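Long-range contacts in galactokinase (Bifidobacterium longum subsp. infantis ATCC 15697 = JCM 1222 = DSM 20088, PDB 6TEQ), which probably catalyses the ATP-dependent phosphorylation of galactose, as a GHMP-family sugar kinase, and also binds 2-deoxy-2-fluoro-galactose: residues V4-P9 against A403-A408; L233-Q238 against E384-I389; E8-E13 against A128-V133. One frame throughout, in Å; residues are numbered along the deposited sequence. Where two conformers were deposited one is given.

Contact 1 of 3, residues V4-P9 against A403-A408; sequences VEFIEP and ALPAFA
The F6 ring lies flat over the methyl of A403, whose CB stands 3.4 Å above the ring plane and over its centre. The direction from centroid to CB is only 11° off the ring normal, so this is a CH-pi contact met squarely on one face. All six ring carbons lie within 4.0 Å of the methyl, CZ closest to A403 CB at 3.5 Å. F6 CB and A403 CB leave the sheet on the same face, and F6 CG lies anti to the carbonyl carbon (chi1 -82°), beside the backbone N. H383 stacks with the same ring. The two backbones form a parallel beta bridge: A403 N donates to E5 O at 2.8 Å, in the carbonyl plane and nearly straight, and A403 O takes I7 N, also at 2.8 Å. Between these two bonds F6 CA approaches A403 O at 3.2 Å as a CA-H...O contact. In this way the short strand 5-6, near the N-terminus, adds itself as an outermost strand to the mixed sheet of the GHMP kinase fold, beside 402-404, and V4 N reaches across to Q387 OE1 on helix 382-396. Beyond the bridge, strand pairing gives way to proline packing. P405 CD touches I7 O at 3.4 Å, while I7 O is also bonded to H62 NE2; the two proline rings meet obliquely, P9 CD against P405 CG at 3.8 Å. L404 turns to the other face of the sheet, where it packs with H62, P134 and L139, its side chain about 10 Å from that of the galactose-binding R40.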
ATOM      1  N   VAL A   4      13.050 -21.513   1.528  1.00 15.49           N
ATOM      2  CA  VAL A   4      12.161 -20.362   1.237  1.00 14.73           C
ATOM      3  C   VAL A   4      13.036 -19.223   0.699  1.00 13.69           C
ATOM      4  O   VAL A   4      14.165 -18.986   1.210  1.00 18.26           O
ATOM      5  CB  VAL A   4      11.336 -19.937   2.474  1.00 15.53           C
ATOM      6  CG1 VAL A   4      12.186 -19.411   3.611  1.00 15.36           C
ATOM      7  CG2 VAL A   4      10.254 -18.953   2.057  1.00 16.82           C
ATOM      8  N   GLU A   5      12.582 -18.595  -0.356  1.00 16.54           N
ATOM      9  CA  GLU A   5      13.249 -17.446  -1.010  1.00 16.44           C
ATOM     10  C   GLU A   5      12.959 -16.151  -0.255  1.00 14.57           C
ATOM     11  O   GLU A   5      11.769 -15.868  -0.036  1.00 16.74           O
ATOM     12  CB  GLU A   5      12.801 -17.300  -2.462  1.00 21.35           C
ATOM     13  CG  GLU A   5      13.467 -16.206  -3.257  1.00 26.05           C
ATOM     14  CD  GLU A   5      12.946 -16.019  -4.682  0.80 33.54           C
ATOM     15  OE1 GLU A   5      13.685 -15.407  -5.479  0.80 31.20           O
ATOM     16  OE2 GLU A   5      11.778 -16.458  -4.978  0.70 31.96           O
ATOM     17  N   PHE A   6      13.994 -15.328  -0.059  1.00 13.95           N
ATOM     18  CA  PHE A   6      13.878 -13.908   0.352  1.00 15.48           C
ATOM     19  C   PHE A   6      14.174 -13.068  -0.894  1.00 16.19           C
ATOM     20  O   PHE A   6      15.187 -13.278  -1.585  1.00 22.14           O
ATOM     21  CB  PHE A   6      14.792 -13.555   1.526  1.00 17.31           C
ATOM     22  CG  PHE A   6      14.227 -13.924   2.878  1.00 19.30           C
ATOM     23  CD1 PHE A   6      14.046 -15.263   3.224  1.00 19.16           C
ATOM     24  CD2 PHE A   6      13.806 -12.942   3.778  1.00 18.85           C
ATOM     25  CE1 PHE A   6      13.518 -15.616   4.455  1.00 18.77           C
ATOM     26  CE2 PHE A   6      13.278 -13.292   5.010  1.00 17.67           C
ATOM     27  CZ  PHE A   6      13.120 -14.632   5.344  1.00 16.63           C
ATOM     28  N   ILE A   7      13.233 -12.178  -1.213  0.50 14.24           N
ATOM     29  CA  ILE A   7      13.256 -11.262  -2.390  0.50 14.28           C
ATOM     30  C   ILE A   7      13.935  -9.979  -1.934  0.50 14.62           C
ATOM     31  O   ILE A   7      13.297  -9.224  -1.187  0.50 14.81           O
ATOM     32  CB  ILE A   7      11.829 -10.952  -2.873  0.50 16.56           C
ATOM     33  CG1 ILE A   7      11.110 -12.235  -3.282  0.50 18.00           C
ATOM     34  CG2 ILE A   7      11.836  -9.929  -3.994  0.50 17.95           C
ATOM     35  CD1 ILE A   7      11.927 -13.060  -4.228  0.50 21.80           C
ATOM     36  N   GLU A   8      15.176  -9.753  -2.351  0.50 15.93           N
ATOM     37  CA  GLU A   8      16.022  -8.646  -1.851  0.50 17.20           C
ATOM     38  C   GLU A   8      15.612  -7.349  -2.551  0.50 15.98           C
ATOM     39  O   GLU A   8      15.151  -7.359  -3.695  0.50 16.31           O
ATOM     40  CB  GLU A   8      17.494  -8.983  -2.053  0.50 18.81           C
ATOM     41  CG  GLU A   8      17.989 -10.104  -1.155  0.50 23.77           C
ATOM     42  CD  GLU A   8      17.843  -9.809   0.330  0.50 26.03           C
ATOM     43  OE1 GLU A   8      17.426 -10.704   1.112  0.50 26.22           O
ATOM     44  OE2 GLU A   8      18.091  -8.659   0.696  0.50 26.73           O
ATOM     45  N   PRO A   9      15.752  -6.168  -1.915  1.00 15.02           N
ATOM     46  CA  PRO A   9      15.452  -4.952  -2.651  1.00 16.06           C
ATOM     47  C   PRO A   9      16.643  -4.609  -3.560  1.00 14.92           C
ATOM     48  O   PRO A   9      17.790  -4.842  -3.266  1.00 16.95           O
ATOM     49  CB  PRO A   9      15.335  -3.869  -1.571  1.00 16.90           C
ATOM     50  CG  PRO A   9      16.155  -4.423  -0.438  1.00 18.94           C
ATOM     51  CD  PRO A   9      16.006  -5.933  -0.497  1.00 15.37           C
ATOM     52  N   ALA A 403       9.544 -14.547   1.044  1.00 12.43           N
ATOM     53  CA  ALA A 403       9.668 -13.555   2.096  1.00 12.49           C
ATOM     54  C   ALA A 403      10.481 -12.385   1.587  1.00 12.43           C
ATOM     55  O   ALA A 403      11.055 -12.415   0.526  1.00 13.27           O
ATOM     56  CB  ALA A 403      10.280 -14.202   3.325  1.00 12.76           C
ATOM     57  N   LEU A 404      10.401 -11.287   2.319  1.00 13.30           N
ATOM     58  CA  LEU A 404      11.132 -10.055   1.953  1.00 14.71           C
ATOM     59  C   LEU A 404      11.697  -9.507   3.250  1.00 12.93           C
ATOM     60  O   LEU A 404      10.967  -9.454   4.241  1.00 16.31           O
ATOM     61  CB  LEU A 404      10.166  -8.985   1.403  1.00 19.27           C
ATOM     62  CG  LEU A 404       9.434  -9.084   0.081  1.00 24.87           C
ATOM     63  CD1 LEU A 404       8.326 -10.071   0.215  1.00 21.19           C
ATOM     64  CD2 LEU A 404       8.846  -7.688  -0.226  1.00 20.99           C
ATOM     65  N   PRO A 405      12.945  -8.990   3.256  1.00 12.42           N
ATOM     66  CA  PRO A 405      13.409  -8.167   4.356  1.00 13.25           C
ATOM     67  C   PRO A 405      12.565  -6.900   4.402  1.00 14.33           C
ATOM     68  O   PRO A 405      12.083  -6.436   3.358  1.00 15.43           O
ATOM     69  CB  PRO A 405      14.849  -7.855   4.015  1.00 15.71           C
ATOM     70  CG  PRO A 405      14.876  -7.928   2.513  1.00 16.82           C
ATOM     71  CD  PRO A 405      13.903  -9.041   2.155  1.00 14.91           C
ATOM     72  N   ALA A 406      12.424  -6.369   5.597  1.00 13.47           N
ATOM     73  CA  ALA A 406      11.536  -5.206   5.779  1.00 13.78           C
ATOM     74  C   ALA A 406      12.025  -4.359   6.938  1.00 14.82           C
ATOM     75  O   ALA A 406      12.285  -4.867   8.004  1.00 17.27           O
ATOM     76  CB  ALA A 406      10.096  -5.623   5.915  1.00 15.71           C
ATOM     77  N   PHE A 407      11.919  -3.072   6.735  1.00 15.97           N
ATOM     78  CA  PHE A 407      12.139  -2.047   7.764  1.00 14.05           C
ATOM     79  C   PHE A 407      11.537  -0.782   7.182  1.00 12.83           C
ATOM     80  O   PHE A 407      11.306  -0.729   5.957  1.00 13.06           O
ATOM     81  CB  PHE A 407      13.621  -1.917   8.068  1.00 15.94           C
ATOM     82  CG  PHE A 407      14.497  -1.801   6.847  1.00 19.25           C
ATOM     83  CD1 PHE A 407      14.785  -0.579   6.266  1.00 21.54           C
ATOM     84  CD2 PHE A 407      15.089  -2.960   6.337  1.00 25.66           C
ATOM     85  CE1 PHE A 407      15.610  -0.524   5.139  1.00 25.18           C
ATOM     86  CE2 PHE A 407      15.912  -2.900   5.217  1.00 26.81           C
ATOM     87  CZ  PHE A 407      16.170  -1.679   4.617  1.00 25.87           C
ATOM     88  N   ALA A 408      11.416   0.228   7.984  1.00 12.84           N
ATOM     89  CA  ALA A 408      10.844   1.503   7.548  1.00 12.55           C
ATOM     90  C   ALA A 408      11.905   2.256   6.757  1.00 10.30           C
ATOM     91  O   ALA A 408      12.947   2.700   7.294  1.00 13.20           O
ATOM     92  CB  ALA A 408      10.374   2.293   8.741  1.00 13.84           C
TER

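Contact 2 of 3, residues L233-Q238 against E384-I389; sequences LVVDTQ and EIAQKI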
ATOM      1  N   LEU A 233       9.059  -9.596   9.936  1.00 11.13           N
ATOM      2  CA  LEU A 233       9.000 -10.650   8.911  1.00 13.34           C
ATOM      3  C   LEU A 233       7.861 -10.267   7.971  1.00 13.07           C
ATOM      4  O   LEU A 233       6.767 -10.008   8.441  1.00 13.36           O
ATOM      5  CB  LEU A 233       8.761 -12.018   9.560  1.00 14.11           C
ATOM      6  CG  LEU A 233       8.550 -13.168   8.559  1.00 16.93           C
ATOM      7  CD1 LEU A 233       9.761 -13.323   7.678  1.00 17.90           C
ATOM      8  CD2 LEU A 233       8.273 -14.473   9.265  1.00 17.46           C
ATOM      9  N   VAL A 234       8.111 -10.331   6.673  1.00 13.55           N
ATOM     10  CA  VAL A 234       7.057 -10.138   5.659  1.00 13.49           C
ATOM     11  C   VAL A 234       7.062 -11.364   4.740  1.00 11.85           C
ATOM     12  O   VAL A 234       8.152 -11.688   4.254  1.00 11.82           O
ATOM     13  CB  VAL A 234       7.280  -8.844   4.879  1.00 14.53           C
ATOM     14  CG1 VAL A 234       6.238  -8.734   3.746  1.00 14.41           C
ATOM     15  CG2 VAL A 234       7.260  -7.672   5.803  1.00 14.02           C
ATOM     16  N   VAL A 235       5.915 -12.049   4.621  1.00 11.32           N
ATOM     17  CA  VAL A 235       5.828 -13.256   3.802  1.00 13.21           C
ATOM     18  C   VAL A 235       4.717 -13.045   2.811  1.00 12.18           C
ATOM     19  O   VAL A 235       3.556 -12.876   3.214  1.00 12.08           O
ATOM     20  CB  VAL A 235       5.598 -14.526   4.660  1.00 13.26           C
ATOM     21  CG1 VAL A 235       5.336 -15.737   3.752  1.00 13.67           C
ATOM     22  CG2 VAL A 235       6.754 -14.750   5.606  1.00 14.27           C
ATOM     23  N   ASP A 236       5.061 -13.054   1.554  1.00 12.84           N
ATOM     24  CA  ASP A 236       4.098 -13.084   0.448  1.00 12.79           C
ATOM     25  C   ASP A 236       3.615 -14.517   0.266  1.00 13.62           C
ATOM     26  O   ASP A 236       4.400 -15.431  -0.035  1.00 13.65           O
ATOM     27  CB  ASP A 236       4.770 -12.538  -0.799  1.00 13.93           C
ATOM     28  CG  ASP A 236       3.949 -12.649  -2.079  1.00 14.96           C
ATOM     29  OD1 ASP A 236       2.757 -12.979  -2.013  1.00 17.17           O
ATOM     30  OD2 ASP A 236       4.543 -12.399  -3.115  1.00 19.29           O
ATOM     31  N   THR A 237       2.352 -14.771   0.547  1.00 15.49           N
ATOM     32  CA  THR A 237       1.799 -16.138   0.459  1.00 15.17           C
ATOM     33  C   THR A 237       1.868 -16.667  -0.967  1.00 13.09           C
ATOM     34  O   THR A 237       1.875 -17.879  -1.101  1.00 15.79           O
ATOM     35  CB  THR A 237       0.355 -16.262   0.942  1.00 15.49           C
ATOM     36  OG1 THR A 237      -0.530 -15.523   0.077  1.00 14.95           O
ATOM     37  CG2 THR A 237       0.280 -15.820   2.396  1.00 16.18           C
ATOM     38  N   GLN A 238       1.925 -15.805  -1.962  1.00 13.62           N
ATOM     39  CA  GLN A 238       1.772 -16.225  -3.378  1.00 14.69           C
ATOM     40  C   GLN A 238       0.461 -17.005  -3.578  1.00 18.60           C
ATOM     41  O   GLN A 238       0.393 -17.804  -4.554  1.00 19.84           O
ATOM     42  CB  GLN A 238       3.021 -16.981  -3.826  1.00 15.69           C
ATOM     43  CG  GLN A 238       4.269 -16.141  -3.666  1.00 15.80           C
ATOM     44  CD  GLN A 238       5.384 -16.603  -4.565  1.00 19.60           C
ATOM     45  OE1 GLN A 238       6.188 -17.478  -4.244  1.00 23.08           O
ATOM     46  NE2 GLN A 238       5.289 -16.110  -5.787  1.00 20.89           N
ATOM     47  N   GLU A 384      13.813 -18.458  10.137  1.00 14.92           N
ATOM     48  CA  GLU A 384      13.287 -19.724  10.709  1.00 16.51           C
ATOM     49  C   GLU A 384      11.781 -19.751  10.569  1.00 13.57           C
ATOM     50  O   GLU A 384      11.243 -20.794  10.182  1.00 15.30           O
ATOM     51  CB  GLU A 384      13.566 -19.775  12.206  1.00 19.25           C
ATOM     52  CG  GLU A 384      13.036 -21.021  12.900  1.00 29.67           C
ATOM     53  CD  GLU A 384      13.977 -21.378  14.041  0.80 32.28           C
ATOM     54  OE1 GLU A 384      13.677 -20.921  15.147  0.70 41.08           O
ATOM     55  OE2 GLU A 384      15.084 -21.990  13.781  0.70 31.15           O
ATOM     56  N   ILE A 385      11.110 -18.634  10.879  1.00 12.92           N
ATOM     57  CA  ILE A 385       9.628 -18.612  10.850  1.00 11.97           C
ATOM     58  C   ILE A 385       9.153 -18.675   9.398  1.00 12.47           C
ATOM     59  O   ILE A 385       8.197 -19.402   9.116  1.00 14.99           O
ATOM     60  CB  ILE A 385       9.091 -17.406  11.611  1.00 12.86           C
ATOM     61  CG1 ILE A 385       9.389 -17.543  13.114  1.00 14.39           C
ATOM     62  CG2 ILE A 385       7.580 -17.238  11.358  1.00 14.03           C
ATOM     63  CD1 ILE A 385       9.146 -16.282  13.905  1.00 16.72           C
ATOM     64  N   ALA A 386       9.798 -17.971   8.494  1.00 14.19           N
ATOM     65  CA  ALA A 386       9.479 -18.057   7.043  1.00 13.79           C
ATOM     66  C   ALA A 386       9.605 -19.496   6.563  1.00 12.78           C
ATOM     67  O   ALA A 386       8.743 -19.983   5.862  1.00 14.50           O
ATOM     68  CB  ALA A 386      10.363 -17.128   6.276  1.00 15.30           C
ATOM     69  N   GLN A 387      10.634 -20.214   6.994  1.00 13.12           N
ATOM     70  CA  GLN A 387      10.806 -21.600   6.532  1.00 13.68           C
ATOM     71  C   GLN A 387       9.743 -22.519   7.151  1.00 12.07           C
ATOM     72  O   GLN A 387       9.255 -23.418   6.453  1.00 14.12           O
ATOM     73  CB  GLN A 387      12.219 -22.055   6.872  1.00 11.75           C
ATOM     74  CG  GLN A 387      12.524 -23.436   6.281  1.00 14.32           C
ATOM     75  CD  GLN A 387      12.439 -23.386   4.776  1.00 10.39           C
ATOM     76  OE1 GLN A 387      13.252 -22.688   4.114  1.00 15.35           O
ATOM     77  NE2 GLN A 387      11.441 -24.086   4.227  1.00 14.53           N
ATOM     78  N   LYS A 388       9.377 -22.272   8.426  1.00 12.85           N
ATOM     79  CA  LYS A 388       8.238 -23.003   9.028  1.00 13.57           C
ATOM     80  C   LYS A 388       6.965 -22.758   8.213  1.00 14.28           C
ATOM     81  O   LYS A 388       6.182 -23.706   8.013  1.00 13.34           O
ATOM     82  CB  LYS A 388       8.103 -22.619  10.492  1.00 14.20           C
ATOM     83  CG  LYS A 388       9.157 -23.288  11.357  1.00 19.68           C
ATOM     84  CD  LYS A 388       9.063 -22.907  12.793  1.00 19.22           C
ATOM     85  CE  LYS A 388      10.002 -23.731  13.645  1.00 25.73           C
ATOM     86  NZ  LYS A 388      10.115 -23.170  15.004  1.00 27.51           N
ATOM     87  N   ILE A 389       6.703 -21.510   7.781  1.00 14.27           N
ATOM     88  CA  ILE A 389       5.498 -21.267   6.963  1.00 14.71           C
ATOM     89  C   ILE A 389       5.631 -22.030   5.636  1.00 12.26           C
ATOM     90  O   ILE A 389       4.643 -22.676   5.270  1.00 13.99           O
ATOM     91  CB  ILE A 389       5.321 -19.769   6.754  1.00 14.86           C
ATOM     92  CG1 ILE A 389       5.020 -19.072   8.078  1.00 14.17           C
ATOM     93  CG2 ILE A 389       4.297 -19.496   5.701  1.00 13.77           C
ATOM     94  CD1 ILE A 389       5.218 -17.582   8.036  1.00 13.37           C
TER
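I389 N donates to I385 O at 2.9 Å, a regular helical bond that sets the two isoleucines one turn apart on the face of helix 382-396 turned to strand 230-236. Helix and strand belong to a split beta-alpha-beta unit: strand 372-378 leads through this helix into strand 402-404, and 230-236 runs antiparallel between those two, with backbone bonds from L233 and V235 to A375 and I373 on one side and from V234 and D236 to L404 and R402 on the other. The axes of 233-236 and 384-389 are 9.4 Å apart at closest approach and, at a crossing angle of -25°, run in roughly the same direction. Alternation along the strand decides which residues meet the helix. L233 and V235 point to it, whereas V234 and D236 face the other side of the sheet. D236 OD1 there accepts Q238 N at 2.9 Å, from above the carboxylate plane, closing an Asx turn, and OD2 makes a salt bridge with R402. The contact itself is buried and wholly apolar. L233 has CG anti to its backbone N (chi1 174°), and its two methyls divide the work: CD2 presses on I385 CG2 at 3.5 Å, the tightest point, while CD1 rests against A386 CB at 4.1 Å. At the small A386 the backbones come nearest, V235 CA lying 6.8 Å from A386 CA. V235 and I389 slide past each other in opposite directions, V235 CG2 meeting the terminal methyl CD1 of I389 at 4.0 Å.

Contact 3 of 3, residues E8-E13 against A128-V133; sequences EPLTHE and AFVSCV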
ATOM      1  N   GLU A   8      15.176  -9.753  -2.351  0.50 15.93           N
ATOM      2  CA  GLU A   8      16.022  -8.646  -1.851  0.50 17.20           C
ATOM      3  C   GLU A   8      15.612  -7.349  -2.551  0.50 15.98           C
ATOM      4  O   GLU A   8      15.151  -7.359  -3.695  0.50 16.31           O
ATOM      5  CB  GLU A   8      17.494  -8.983  -2.053  0.50 18.81           C
ATOM      6  CG  GLU A   8      17.989 -10.104  -1.155  0.50 23.77           C
ATOM      7  CD  GLU A   8      17.843  -9.809   0.330  0.50 26.03           C
ATOM      8  OE1 GLU A   8      17.426 -10.704   1.112  0.50 26.22           O
ATOM      9  OE2 GLU A   8      18.091  -8.659   0.696  0.50 26.73           O
ATOM     10  N   PRO A   9      15.752  -6.168  -1.915  1.00 15.02           N
ATOM     11  CA  PRO A   9      15.452  -4.952  -2.651  1.00 16.06           C
ATOM     12  C   PRO A   9      16.643  -4.609  -3.560  1.00 14.92           C
ATOM     13  O   PRO A   9      17.790  -4.842  -3.266  1.00 16.95           O
ATOM     14  CB  PRO A   9      15.335  -3.869  -1.571  1.00 16.90           C
ATOM     15  CG  PRO A   9      16.155  -4.423  -0.438  1.00 18.94           C
ATOM     16  CD  PRO A   9      16.006  -5.933  -0.497  1.00 15.37           C
ATOM     17  N   LEU A  10      16.311  -4.025  -4.695  1.00 13.14           N
ATOM     18  CA  LEU A  10      17.265  -3.397  -5.597  1.00 14.77           C
ATOM     19  C   LEU A  10      17.927  -2.238  -4.858  1.00 14.10           C
ATOM     20  O   LEU A  10      17.236  -1.363  -4.258  1.00 17.02           O
ATOM     21  CB  LEU A  10      16.559  -2.891  -6.869  1.00 15.23           C
ATOM     22  CG  LEU A  10      15.976  -3.928  -7.819  1.00 16.37           C
ATOM     23  CD1 LEU A  10      15.027  -3.226  -8.789  1.00 19.05           C
ATOM     24  CD2 LEU A  10      17.052  -4.693  -8.581  1.00 20.23           C
ATOM     25  N   THR A  11      19.231  -2.153  -4.988  1.00 16.49           N
ATOM     26  CA  THR A  11      19.971  -0.967  -4.541  1.00 17.68           C
ATOM     27  C   THR A  11      19.658   0.221  -5.471  1.00 16.39           C
ATOM     28  O   THR A  11      19.145   0.027  -6.609  1.00 15.36           O
ATOM     29  CB  THR A  11      21.478  -1.265  -4.486  1.00 20.13           C
ATOM     30  OG1 THR A  11      21.936  -1.465  -5.824  1.00 20.85           O
ATOM     31  CG2 THR A  11      21.799  -2.455  -3.613  1.00 25.41           C
ATOM     32  N   HIS A  12      19.947   1.413  -4.975  1.00 18.24           N
ATOM     33  CA  HIS A  12      19.870   2.652  -5.788  1.00 19.33           C
ATOM     34  C   HIS A  12      20.605   2.370  -7.106  1.00 19.07           C
ATOM     35  O   HIS A  12      20.078   2.669  -8.181  1.00 19.84           O
ATOM     36  CB  HIS A  12      20.399   3.826  -4.955  1.00 22.16           C
ATOM     37  CG  HIS A  12      21.017   4.937  -5.734  1.00 24.96           C
ATOM     38  ND1 HIS A  12      20.248   5.858  -6.417  1.00 26.27           N
ATOM     39  CD2 HIS A  12      22.317   5.267  -5.955  1.00 29.97           C
ATOM     40  CE1 HIS A  12      21.049   6.722  -7.005  1.00 27.11           C
ATOM     41  NE2 HIS A  12      22.317   6.394  -6.740  1.00 30.09           N
ATOM     42  N   GLU A  13      21.830   1.835  -7.021  1.00 19.63           N
ATOM     43  CA  GLU A  13      22.700   1.660  -8.221  1.00 21.53           C
ATOM     44  C   GLU A  13      22.047   0.671  -9.197  1.00 17.44           C
ATOM     45  O   GLU A  13      22.029   0.918 -10.404  1.00 19.77           O
ATOM     46  CB  GLU A  13      24.099   1.222  -7.793  1.00 27.21           C
ATOM     47  CG  GLU A  13      24.832   2.273  -6.953  1.00 29.77           C
ATOM     48  CD  GLU A  13      24.526   2.436  -5.455  1.00 33.27           C
ATOM     49  OE1 GLU A  13      23.652   1.692  -4.844  1.00 27.77           O
ATOM     50  OE2 GLU A  13      25.162   3.348  -4.888  1.00 45.42           O
ATOM     51  N   ALA A 128      10.363   3.619 -18.875  1.00 14.14           N
ATOM     52  CA  ALA A 128      10.766   2.225 -18.607  1.00 13.60           C
ATOM     53  C   ALA A 128      10.725   2.012 -17.097  1.00 13.99           C
ATOM     54  O   ALA A 128      11.300   2.763 -16.316  1.00 15.34           O
ATOM     55  CB  ALA A 128      12.112   1.893 -19.137  1.00 14.85           C
ATOM     56  N   PHE A 129      10.052   0.957 -16.704  1.00 13.83           N
ATOM     57  CA  PHE A 129       9.937   0.559 -15.278  1.00 12.41           C
ATOM     58  C   PHE A 129      10.699  -0.750 -15.007  1.00 13.87           C
ATOM     59  O   PHE A 129      10.564  -1.734 -15.765  1.00 14.78           O
ATOM     60  CB  PHE A 129       8.463   0.261 -14.962  1.00 13.81           C
ATOM     61  CG  PHE A 129       7.609   1.458 -15.051  1.00 12.91           C
ATOM     62  CD1 PHE A 129       7.488   2.278 -13.950  1.00 12.78           C
ATOM     63  CD2 PHE A 129       7.026   1.846 -16.247  1.00 12.09           C
ATOM     64  CE1 PHE A 129       6.656   3.384 -13.997  1.00 13.24           C
ATOM     65  CE2 PHE A 129       6.222   2.967 -16.293  1.00 13.83           C
ATOM     66  CZ  PHE A 129       6.082   3.749 -15.193  1.00 12.34           C
ATOM     67  N   VAL A 130      11.444  -0.753 -13.914  1.00 13.64           N
ATOM     68  CA  VAL A 130      12.064  -1.934 -13.293  1.00 12.01           C
ATOM     69  C   VAL A 130      11.643  -1.903 -11.822  1.00 14.33           C
ATOM     70  O   VAL A 130      11.790  -0.886 -11.195  1.00 16.00           O
ATOM     71  CB  VAL A 130      13.588  -1.994 -13.459  1.00 14.68           C
ATOM     72  CG1 VAL A 130      14.119  -3.146 -12.677  1.00 18.81           C
ATOM     73  CG2 VAL A 130      13.963  -2.080 -14.958  1.00 16.51           C
ATOM     74  N   SER A 131      11.070  -3.013 -11.321  1.00 14.92           N
ATOM     75  CA  SER A 131      10.607  -3.085  -9.934  1.00 14.55           C
ATOM     76  C   SER A 131      11.175  -4.299  -9.214  1.00 11.50           C
ATOM     77  O   SER A 131      11.424  -5.333  -9.857  1.00 15.95           O
ATOM     78  CB  SER A 131       9.086  -3.084  -9.923  1.00 14.42           C
ATOM     79  OG  SER A 131       8.578  -2.957  -8.623  1.00 14.17           O
ATOM     80  N   CYS A 132      11.223  -4.215  -7.896  1.00 14.22           N
ATOM     81  CA  CYS A 132      11.376  -5.399  -7.046  1.00 15.45           C
ATOM     82  C   CYS A 132      10.209  -5.475  -6.030  1.00 13.35           C
ATOM     83  O   CYS A 132      10.373  -6.212  -5.062  1.00 14.22           O
ATOM     84  CB  CYS A 132      12.725  -5.391  -6.372  1.00 16.08           C
ATOM     85  SG  CYS A 132      12.956  -3.958  -5.293  1.00 15.40           S
ATOM     86  N   VAL A 133       9.131  -4.681  -6.184  1.00 13.01           N
ATOM     87  CA  VAL A 133       7.909  -4.843  -5.360  1.00 11.94           C
ATOM     88  C   VAL A 133       7.168  -6.050  -5.917  1.00 15.40           C
ATOM     89  O   VAL A 133       6.700  -6.004  -7.053  1.00 17.37           O
ATOM     90  CB  VAL A 133       7.036  -3.587  -5.332  1.00 13.40           C
ATOM     91  CG1 VAL A 133       5.837  -3.772  -4.430  1.00 15.47           C
ATOM     92  CG2 VAL A 133       7.825  -2.389  -4.950  1.00 12.98           C
TER
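L10 and C132 form the tight part of this contact, joined by one polar bond and a patch of carbon packing. L10 N donates to C132 SG at 3.4 Å, a long but normal length for sulphur, and the N-H points almost straight at it, 173° at the hydrogen. The sulphur sits between its own backbone N and carbonyl carbon (chi1 61°), which places it before the L10 amide; P9 CA leans on the same SG at 3.8 Å. Beside this bond L10 CG packs on C132 CB at 3.8 Å. L10 CD1 reaches the end of the strand, near S131 C, and meets V130 CG1 at 4.0 Å, where the two side chains cross at about a right angle. The other side is loose and faces solvent. E8 and S131 lie at the margin, with their CB atoms turned away from the opposite segment, and T11, H12 and E13 run off along the surface. S131 OG accepts V133 N at 3.0 Å in an ST turn and also bonds T64 OG1; its side chain is about 5 Å from that of S141, which binds ADP in another structure of this protein; none is bound here. T11 is the N-cap of helix 12-27: its side chain caps a helix amide, and its own N is bonded to E14 OE1, a pattern consistent with a capping box. The contact lies where the chain enters helix 12-27 and leaves strand 125-131, with Q18 of that helix touching both L10 and V130, and H62 of strand 54-70 packed on P9 and C132.

Contact 2 is the core contact, made entirely by buried apolar side chains between helix and sheet; contact 1 is partly buried, and contact 3 lies at the surface. Contacts 1 and 2 serve the same five-stranded sheet, since strands 402-404 and 230-236 are neighbours in it, and A406 CB packs on V234 CG2 between them. Contact 1 extends that sheet by backbone bonding, whereas contact 2 covers one face of it. Contacts 1 and 3 share E8 and P9, through which the N-terminal chain passes from the five-stranded sheet to the eight-stranded one. There its chemistry changes from strand pairing to one amide-to-sulphur bond beside leucine packing. Contacts 2 and 3 do not touch.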